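Local coordinates for protein putative hyaluronoglucosaminidase (Clostridium perfringens, PDB 6PWI) that probably acts as a hexosaminidase of glycoside hydrolase family 84, this chain holding its catalytic barrel and flanking domains, at residues N249-W253 with G289-F293. Sequence-based numbering, arbitrary orientation.
Sequences NKFIW and GVRQF
Trp253 N donates to Gln292 O at 3.3 Å with an N-H...O angle of 145°, the single direct hydrogen bond joining 249-253 to 289-293. Trp253 and Phe293 form a parallel bridge, where the third and fourth strands of the (beta/alpha)8 (TIM) barrel begin to pair; Trp253 also bonds through its backbone to Gly294. Two residues earlier, at Phe251, a water bridges the backbones: it donates to Phe251 O at 2.9 Å and accepts from Arg291 N at 2.7 Å.

Apolar contacts occupy the side facing the surrounding helices. Val290 divides its branches, CG1 meeting Trp253 CB at 3.9 Å and CG2 meeting Phe251 CD2 at 4.0 Å. Trp253 CE3 and Phe293 CD1 lie 4.0 Å apart, each near the plane of the other's ring, so the two rings meet at their edges. Helices 231-247 and 268-286 cover this group.

On the face away from those helices, where Gln292 also touches Trp179 of strand 179-184, Ile252 and Gln292 lie alongside each other, Ile252 CG1 3.8 Å from Gln292 CB. Beyond CB the Gln292 chain is extended, with CG anti to the backbone N (chi1 -163°), and NE2 bonds to Glu326 O. Between the two segments, cohesion thus combines apolar burial with one direct and one water-mediated backbone link, supplemented by CA-H...O contacts such as Phe293 CA to Trp253 O (3.2 Å).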
ATOM      1  N   ASN A 249     -10.148   2.909   6.390  1.00 22.20           N
ATOM      2  CA  ASN A 249      -9.082   3.488   5.597  1.00 22.28           C
ATOM      3  C   ASN A 249      -9.543   4.894   5.199  1.00 22.21           C
ATOM      4  O   ASN A 249     -10.014   5.105   4.085  1.00 22.10           O
ATOM      5  CB  ASN A 249      -8.791   2.558   4.412  1.00 22.32           C
ATOM      6  CG  ASN A 249      -7.487   2.808   3.677  1.00 23.25           C
ATOM      7  OD1 ASN A 249      -6.832   1.858   3.262  1.00 23.47           O
ATOM      8  ND2 ASN A 249      -7.100   4.060   3.476  1.00 23.59           N
ATOM      9  N   LYS A 250      -9.429   5.853   6.127  1.00 23.01           N
ATOM     10  CA  LYS A 250     -10.139   7.123   6.030  1.00 24.14           C
ATOM     11  C   LYS A 250      -9.703   7.898   4.792  1.00 23.67           C
ATOM     12  O   LYS A 250      -8.537   7.864   4.405  1.00 24.36           O
ATOM     13  CB  LYS A 250      -9.831   8.059   7.203  1.00 25.26           C
ATOM     14  CG  LYS A 250      -9.999   7.486   8.603  1.00 29.24           C
ATOM     15  CD  LYS A 250      -9.629   8.481   9.709  1.00 32.04           C
ATOM     16  CE  LYS A 250      -8.184   8.952   9.698  1.00 32.39           C
ATOM     17  NZ  LYS A 250      -7.221   7.893  10.101  1.00 32.34           N
ATOM     18  N   PHE A 251     -10.662   8.634   4.219  1.00 22.32           N
ATOM     19  CA  PHE A 251     -10.423   9.626   3.188  1.00 21.91           C
ATOM     20  C   PHE A 251      -9.895  10.902   3.843  1.00 22.86           C
ATOM     21  O   PHE A 251     -10.619  11.557   4.595  1.00 23.95           O
ATOM     22  CB  PHE A 251     -11.739   9.904   2.461  1.00 20.96           C
ATOM     23  CG  PHE A 251     -11.646  10.785   1.242  1.00 21.08           C
ATOM     24  CD1 PHE A 251     -11.626  10.232  -0.035  1.00 21.17           C
ATOM     25  CD2 PHE A 251     -11.594  12.167   1.362  1.00 20.70           C
ATOM     26  CE1 PHE A 251     -11.560  11.037  -1.163  1.00 20.56           C
ATOM     27  CE2 PHE A 251     -11.521  12.971   0.233  1.00 21.21           C
ATOM     28  CZ  PHE A 251     -11.510  12.405  -1.026  1.00 20.78           C
ATOM     29  N   ILE A 252      -8.635  11.249   3.550  1.00 22.53           N
ATOM     30  CA  ILE A 252      -8.032  12.474   4.053  1.00 22.70           C
ATOM     31  C   ILE A 252      -7.926  13.492   2.918  1.00 23.87           C
ATOM     32  O   ILE A 252      -7.249  13.254   1.914  1.00 23.97           O
ATOM     33  CB  ILE A 252      -6.666  12.180   4.696  1.00 22.27           C
ATOM     34  CG1 ILE A 252      -6.806  11.220   5.882  1.00 21.79           C
ATOM     35  CG2 ILE A 252      -5.972  13.479   5.086  1.00 21.77           C
ATOM     36  CD1 ILE A 252      -5.591  10.363   6.128  1.00 20.94           C
ATOM     37  N   TRP A 253      -8.607  14.632   3.086  1.00 23.74           N
ATOM     38  CA  TRP A 253      -8.645  15.640   2.039  1.00 23.23           C
ATOM     39  C   TRP A 253      -7.467  16.587   2.237  1.00 23.05           C
ATOM     40  O   TRP A 253      -7.037  16.776   3.369  1.00 24.36           O
ATOM     41  CB  TRP A 253      -9.994  16.374   2.048  1.00 23.21           C
ATOM     42  CG  TRP A 253     -10.196  17.228   0.831  1.00 23.55           C
ATOM     43  CD1 TRP A 253     -10.521  16.805  -0.428  1.00 22.84           C
ATOM     44  CD2 TRP A 253     -10.047  18.656   0.751  1.00 22.59           C
ATOM     45  NE1 TRP A 253     -10.587  17.870  -1.284  1.00 22.26           N
ATOM     46  CE2 TRP A 253     -10.301  19.019  -0.593  1.00 22.38           C
ATOM     47  CE3 TRP A 253      -9.729  19.659   1.676  1.00 22.56           C
ATOM     48  CZ2 TRP A 253     -10.253  20.345  -1.025  1.00 21.96           C
ATOM     49  CZ3 TRP A 253      -9.685  20.970   1.247  1.00 22.71           C
ATOM     50  CH2 TRP A 253      -9.942  21.304  -0.087  1.00 22.22           C
ATOM     51  N   GLY A 289     -18.372  14.244   5.554  1.00 27.95           N
ATOM     52  CA  GLY A 289     -17.871  13.202   6.444  1.00 25.99           C
ATOM     53  C   GLY A 289     -16.346  13.152   6.602  1.00 25.19           C
ATOM     54  O   GLY A 289     -15.838  12.334   7.364  1.00 24.86           O
ATOM     55  N   VAL A 290     -15.615  14.020   5.891  1.00 24.01           N
ATOM     56  CA  VAL A 290     -14.169  14.110   6.036  1.00 23.77           C
ATOM     57  C   VAL A 290     -13.829  14.540   7.464  1.00 24.77           C
ATOM     58  O   VAL A 290     -14.380  15.514   7.971  1.00 25.25           O
ATOM     59  CB  VAL A 290     -13.543  15.065   5.000  1.00 22.78           C
ATOM     60  CG1 VAL A 290     -12.041  15.186   5.193  1.00 21.91           C
ATOM     61  CG2 VAL A 290     -13.864  14.652   3.571  1.00 22.35           C
ATOM     62  N   ARG A 291     -12.888  13.823   8.096  1.00 25.96           N
ATOM     63  CA  ARG A 291     -12.562  14.046   9.499  1.00 26.06           C
ATOM     64  C   ARG A 291     -11.048  14.165   9.709  1.00 26.01           C
ATOM     65  O   ARG A 291     -10.576  14.124  10.847  1.00 25.06           O
ATOM     66  CB  ARG A 291     -13.191  12.948  10.367  1.00 25.47           C
ATOM     67  CG  ARG A 291     -14.706  13.037  10.499  1.00 25.88           C
ATOM     68  CD  ARG A 291     -15.187  14.242  11.294  1.00 27.74           C
ATOM     69  NE  ARG A 291     -16.640  14.353  11.387  1.00 29.34           N
ATOM     70  CZ  ARG A 291     -17.454  14.773  10.414  1.00 30.08           C
ATOM     71  NH1 ARG A 291     -18.755  14.826  10.630  1.00 29.79           N
ATOM     72  NH2 ARG A 291     -16.980  15.139   9.235  1.00 30.57           N
ATOM     73  N   GLN A 292     -10.291  14.308   8.611  1.00 25.19           N
ATOM     74  CA  GLN A 292      -8.851  14.524   8.670  1.00 24.45           C
ATOM     75  C   GLN A 292      -8.401  15.256   7.408  1.00 23.73           C
ATOM     76  O   GLN A 292      -8.903  14.993   6.318  1.00 24.39           O
ATOM     77  CB  GLN A 292      -8.088  13.213   8.872  1.00 24.49           C
ATOM     78  CG  GLN A 292      -6.656  13.432   9.341  1.00 25.46           C
ATOM     79  CD  GLN A 292      -5.919  12.188   9.781  1.00 27.50           C
ATOM     80  OE1 GLN A 292      -6.331  11.051   9.532  1.00 28.06           O
ATOM     81  NE2 GLN A 292      -4.799  12.406  10.451  1.00 26.82           N
ATOM     82  N   PHE A 293      -7.440  16.169   7.576  1.00 22.71           N
ATOM     83  CA  PHE A 293      -7.056  17.087   6.519  1.00 22.95           C
ATOM     84  C   PHE A 293      -5.536  17.184   6.414  1.00 22.53           C
ATOM     85  O   PHE A 293      -4.830  17.067   7.413  1.00 22.50           O
ATOM     86  CB  PHE A 293      -7.680  18.461   6.784  1.00 23.38           C
ATOM     87  CG  PHE A 293      -9.186  18.476   6.746  1.00 23.79           C
ATOM     88  CD1 PHE A 293      -9.864  18.634   5.545  1.00 24.24           C
ATOM     89  CD2 PHE A 293      -9.929  18.316   7.906  1.00 24.01           C
ATOM     90  CE1 PHE A 293     -11.251  18.641   5.505  1.00 24.36           C
ATOM     91  CE2 PHE A 293     -11.317  18.314   7.865  1.00 24.95           C
ATOM     92  CZ  PHE A 293     -11.976  18.481   6.667  1.00 24.85           C
TER
HETATM   93  O   HOH W   1     -11.835  11.489   7.230  1.00 20.34           O